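Local coordinates for protein beta-N-acetylhexosaminidase (Thermotoga neapolitana, PDB 5BZA) that probably releases terminal non-reducing N-acetyl-D-hexosamine residues from N-acetyl-beta-D-hexosaminides by hydrolysis, as a glycoside hydrolase of family 3, at residues V262-E267 with S296-K301. Residues are numbered along the deposited sequence; the frame is centred on the assembly and turned at random.
Sequences VRFFIE and SIERGK
Glu267 OE2 accepts the backbone N-H of Glu298 at 2.7 Å from N, the donor coming in on the syn side, 27° out of the carboxylate plane. The bond is fairly straight, 158° at the hydrogen, and ties the side chain to the N-cap residue of helix 299-314. With CG set beside its own backbone N (chi1 -78°) and a further bend at chi2, the Glu267 chain folds over to pass the carbonyl of Ser296, CG lying 3.8 Å from that O, which Arg263 CG also approaches. Lys301 crosses it at about a right angle and reaches OE1 in a salt bridge whose modelled length is doubtful; Glu298 adds a long, weaker link to the same ammonium. Within the TIM-barrel-type domain, the contact joins helix 258-268, just before strand 273-275, to the turn after helix 281-293 and the start of helix 299-314. Ile297 fills the apolar side: its CG2 meets Ile266 CG2 at 3.9 Å. Its CD1 lies 4.1 Å from Arg263 CA and also touches Val262 CG1. Cutting Ile297 back to an alanine is likely to open a gap between helix 258-268 and helix 281-293, where it packs against Leu288 and Leu291.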
ATOM      1  N   VAL B 262     -35.102 -10.667  -4.918  1.00 15.39           N
ATOM      2  CA  VAL B 262     -34.700 -10.843  -6.307  1.00 18.06           C
ATOM      3  C   VAL B 262     -35.740 -10.305  -7.293  1.00 20.36           C
ATOM      4  O   VAL B 262     -35.384  -9.521  -8.217  1.00 18.44           O
ATOM      5  CB  VAL B 262     -34.380 -12.310  -6.589  1.00 18.65           C
ATOM      6  CG1 VAL B 262     -34.135 -12.542  -8.069  1.00 15.17           C
ATOM      7  CG2 VAL B 262     -33.134 -12.701  -5.779  1.00 18.29           C
ATOM      8  N   ARG B 263     -37.005 -10.727  -7.099  1.00 22.24           N
ATOM      9  CA  ARG B 263     -38.114 -10.325  -7.978  1.00 23.00           C
ATOM     10  C   ARG B 263     -38.264  -8.819  -7.987  1.00 20.86           C
ATOM     11  O   ARG B 263     -38.281  -8.191  -9.037  1.00 20.63           O
ATOM     12  CB  ARG B 263     -39.469 -10.915  -7.539  1.00 32.00           C
ATOM     13  CG  ARG B 263     -40.574 -10.728  -8.619  1.00 28.37           C
ATOM     14  CD  ARG B 263     -42.026 -11.001  -8.135  1.00 35.25           C
ATOM     15  NE  ARG B 263     -42.080 -11.967  -7.041  1.00 42.06           N
ATOM     16  CZ  ARG B 263     -42.281 -11.640  -5.762  1.00 41.87           C
ATOM     17  NH1 ARG B 263     -42.501 -10.362  -5.399  1.00 30.48           N
ATOM     18  NH2 ARG B 263     -42.285 -12.604  -4.843  1.00 39.53           N
ATOM     19  N   PHE B 264     -38.404  -8.246  -6.798  1.00 17.69           N
ATOM     20  CA  PHE B 264     -38.653  -6.817  -6.707  1.00 21.18           C
ATOM     21  C   PHE B 264     -37.473  -6.053  -7.335  1.00 19.45           C
ATOM     22  O   PHE B 264     -37.684  -5.168  -8.162  1.00 15.85           O
ATOM     23  CB  PHE B 264     -38.864  -6.374  -5.259  1.00 14.87           C
ATOM     24  CG  PHE B 264     -40.260  -6.637  -4.717  1.00 21.80           C
ATOM     25  CD1 PHE B 264     -41.372  -6.451  -5.517  1.00 20.10           C
ATOM     26  CD2 PHE B 264     -40.441  -7.076  -3.394  1.00 19.34           C
ATOM     27  CE1 PHE B 264     -42.658  -6.678  -5.009  1.00 20.22           C
ATOM     28  CE2 PHE B 264     -41.702  -7.323  -2.881  1.00 20.05           C
ATOM     29  CZ  PHE B 264     -42.833  -7.110  -3.688  1.00 18.61           C
ATOM     30  N   PHE B 265     -36.241  -6.401  -6.955  1.00 15.53           N
ATOM     31  CA  PHE B 265     -35.100  -5.643  -7.457  1.00 15.28           C
ATOM     32  C   PHE B 265     -35.032  -5.674  -8.985  1.00 15.06           C
ATOM     33  O   PHE B 265     -34.877  -4.633  -9.629  1.00 13.62           O
ATOM     34  CB  PHE B 265     -33.804  -6.177  -6.852  1.00 13.93           C
ATOM     35  CG  PHE B 265     -32.563  -5.561  -7.434  1.00 13.46           C
ATOM     36  CD1 PHE B 265     -32.136  -4.301  -7.038  1.00  9.30           C
ATOM     37  CD2 PHE B 265     -31.825  -6.245  -8.398  1.00 13.78           C
ATOM     38  CE1 PHE B 265     -30.971  -3.747  -7.586  1.00 12.17           C
ATOM     39  CE2 PHE B 265     -30.657  -5.690  -8.940  1.00 11.80           C
ATOM     40  CZ  PHE B 265     -30.232  -4.449  -8.532  1.00 11.26           C
ATOM     41  N   ILE B 266     -35.159  -6.848  -9.583  1.00 15.60           N
ATOM     42  CA  ILE B 266     -34.989  -6.901 -11.034  1.00 17.31           C
ATOM     43  C   ILE B 266     -36.183  -6.279 -11.766  1.00 17.44           C
ATOM     44  O   ILE B 266     -36.024  -5.507 -12.729  1.00 20.02           O
ATOM     45  CB  ILE B 266     -34.745  -8.343 -11.497  1.00 17.02           C
ATOM     46  CG1 ILE B 266     -33.383  -8.817 -10.967  1.00 19.24           C
ATOM     47  CG2 ILE B 266     -34.703  -8.416 -13.022  1.00 15.89           C
ATOM     48  CD1 ILE B 266     -32.197  -8.002 -11.494  1.00 15.89           C
ATOM     49  N   GLU B 267     -37.379  -6.581 -11.277  1.00 18.36           N
ATOM     50  CA  GLU B 267     -38.584  -5.985 -11.838  1.00 20.56           C
ATOM     51  C   GLU B 267     -38.566  -4.460 -11.652  1.00 22.74           C
ATOM     52  O   GLU B 267     -39.245  -3.742 -12.401  1.00 25.22           O
ATOM     53  CB  GLU B 267     -39.824  -6.627 -11.226  1.00 21.88           C
ATOM     54  CG  GLU B 267     -40.110  -7.992 -11.845  1.00 22.57           C
ATOM     55  CD  GLU B 267     -40.434  -7.889 -13.342  1.00 28.27           C
ATOM     56  OE1 GLU B 267     -41.314  -7.078 -13.708  1.00 32.29           O
ATOM     57  OE2 GLU B 267     -39.807  -8.598 -14.158  1.00 28.78           O
ATOM     58  N   SER B 296     -42.394 -14.725 -13.359  1.00 30.34           N
ATOM     59  CA  SER B 296     -42.521 -13.651 -12.363  1.00 28.90           C
ATOM     60  C   SER B 296     -41.511 -12.514 -12.603  1.00 30.54           C
ATOM     61  O   SER B 296     -41.590 -11.467 -11.953  1.00 32.63           O
ATOM     62  CB  SER B 296     -42.296 -14.199 -10.955  1.00 29.93           C
ATOM     63  OG  SER B 296     -42.943 -15.439 -10.783  1.00 30.43           O
ATOM     64  N   ILE B 297     -40.579 -12.737 -13.538  1.00 29.00           N
ATOM     65  CA  ILE B 297     -39.600 -11.757 -13.984  1.00 23.38           C
ATOM     66  C   ILE B 297     -39.622 -11.718 -15.501  1.00 26.43           C
ATOM     67  O   ILE B 297     -39.468 -12.761 -16.148  1.00 30.05           O
ATOM     68  CB  ILE B 297     -38.134 -12.090 -13.469  1.00 26.45           C
ATOM     69  CG1 ILE B 297     -38.015 -11.809 -11.960  1.00 25.56           C
ATOM     70  CG2 ILE B 297     -37.052 -11.272 -14.216  1.00 21.43           C
ATOM     71  CD1 ILE B 297     -36.601 -12.011 -11.382  1.00 22.72           C
ATOM     72  N   GLU B 298     -39.855 -10.532 -16.066  1.00 25.28           N
ATOM     73  CA  GLU B 298     -39.849 -10.338 -17.516  1.00 29.68           C
ATOM     74  C   GLU B 298     -38.460 -10.629 -18.111  1.00 28.65           C
ATOM     75  O   GLU B 298     -37.447 -10.125 -17.605  1.00 27.87           O
ATOM     76  CB  GLU B 298     -40.268  -8.910 -17.891  1.00 26.75           C
ATOM     77  CG  GLU B 298     -40.585  -8.770 -19.379  1.00 33.72           C
ATOM     78  CD  GLU B 298     -40.665  -7.328 -19.855  1.00 39.01           C
ATOM     79  OE1 GLU B 298     -40.521  -6.400 -19.025  1.00 34.31           O
ATOM     80  OE2 GLU B 298     -40.850  -7.124 -21.078  1.00 47.48           O
ATOM     81  N   ARG B 299     -38.413 -11.412 -19.189  1.00 30.57           N
ATOM     82  CA  ARG B 299     -37.146 -11.761 -19.828  1.00 28.72           C
ATOM     83  C   ARG B 299     -36.424 -10.524 -20.333  1.00 31.95           C
ATOM     84  O   ARG B 299     -35.193 -10.447 -20.268  1.00 29.88           O
ATOM     85  CB  ARG B 299     -37.355 -12.699 -21.019  1.00 34.95           C
ATOM     86  CG  ARG B 299     -36.051 -13.162 -21.665  1.00 38.35           C
ATOM     87  CD  ARG B 299     -36.304 -13.920 -22.965  1.00 50.96           C
ATOM     88  NE  ARG B 299     -36.381 -12.970 -24.090  1.00 50.95           N
ATOM     89  CZ  ARG B 299     -36.763 -13.286 -25.325  1.00 58.55           C
ATOM     90  NH1 ARG B 299     -37.122 -14.532 -25.621  1.00 63.95           N
ATOM     91  NH2 ARG B 299     -36.787 -12.349 -26.262  1.00 62.80           N
ATOM     92  N   GLY B 300     -37.195  -9.569 -20.863  1.00 36.34           N
ATOM     93  CA  GLY B 300     -36.632  -8.352 -21.430  1.00 32.23           C
ATOM     94  C   GLY B 300     -35.714  -7.627 -20.455  1.00 32.93           C
ATOM     95  O   GLY B 300     -34.682  -7.063 -20.844  1.00 32.82           O
ATOM     96  N   LYS B 301     -36.085  -7.667 -19.177  1.00 27.75           N
ATOM     97  CA  LYS B 301     -35.340  -6.978 -18.137  1.00 23.76           C
ATOM     98  C   LYS B 301     -34.011  -7.689 -17.844  1.00 25.24           C
ATOM     99  O   LYS B 301     -32.959  -7.037 -17.742  1.00 25.95           O
ATOM    100  CB  LYS B 301     -36.186  -6.886 -16.886  1.00 23.92           C
ATOM    101  CG  LYS B 301     -37.308  -5.925 -17.071  1.00 25.48           C
ATOM    102  CD  LYS B 301     -38.204  -5.880 -15.865  1.00 21.55           C
ATOM    103  CE  LYS B 301     -39.440  -5.058 -16.183  1.00 22.66           C
ATOM    104  NZ  LYS B 301     -40.526  -5.597 -15.371  1.00 26.69           N
TER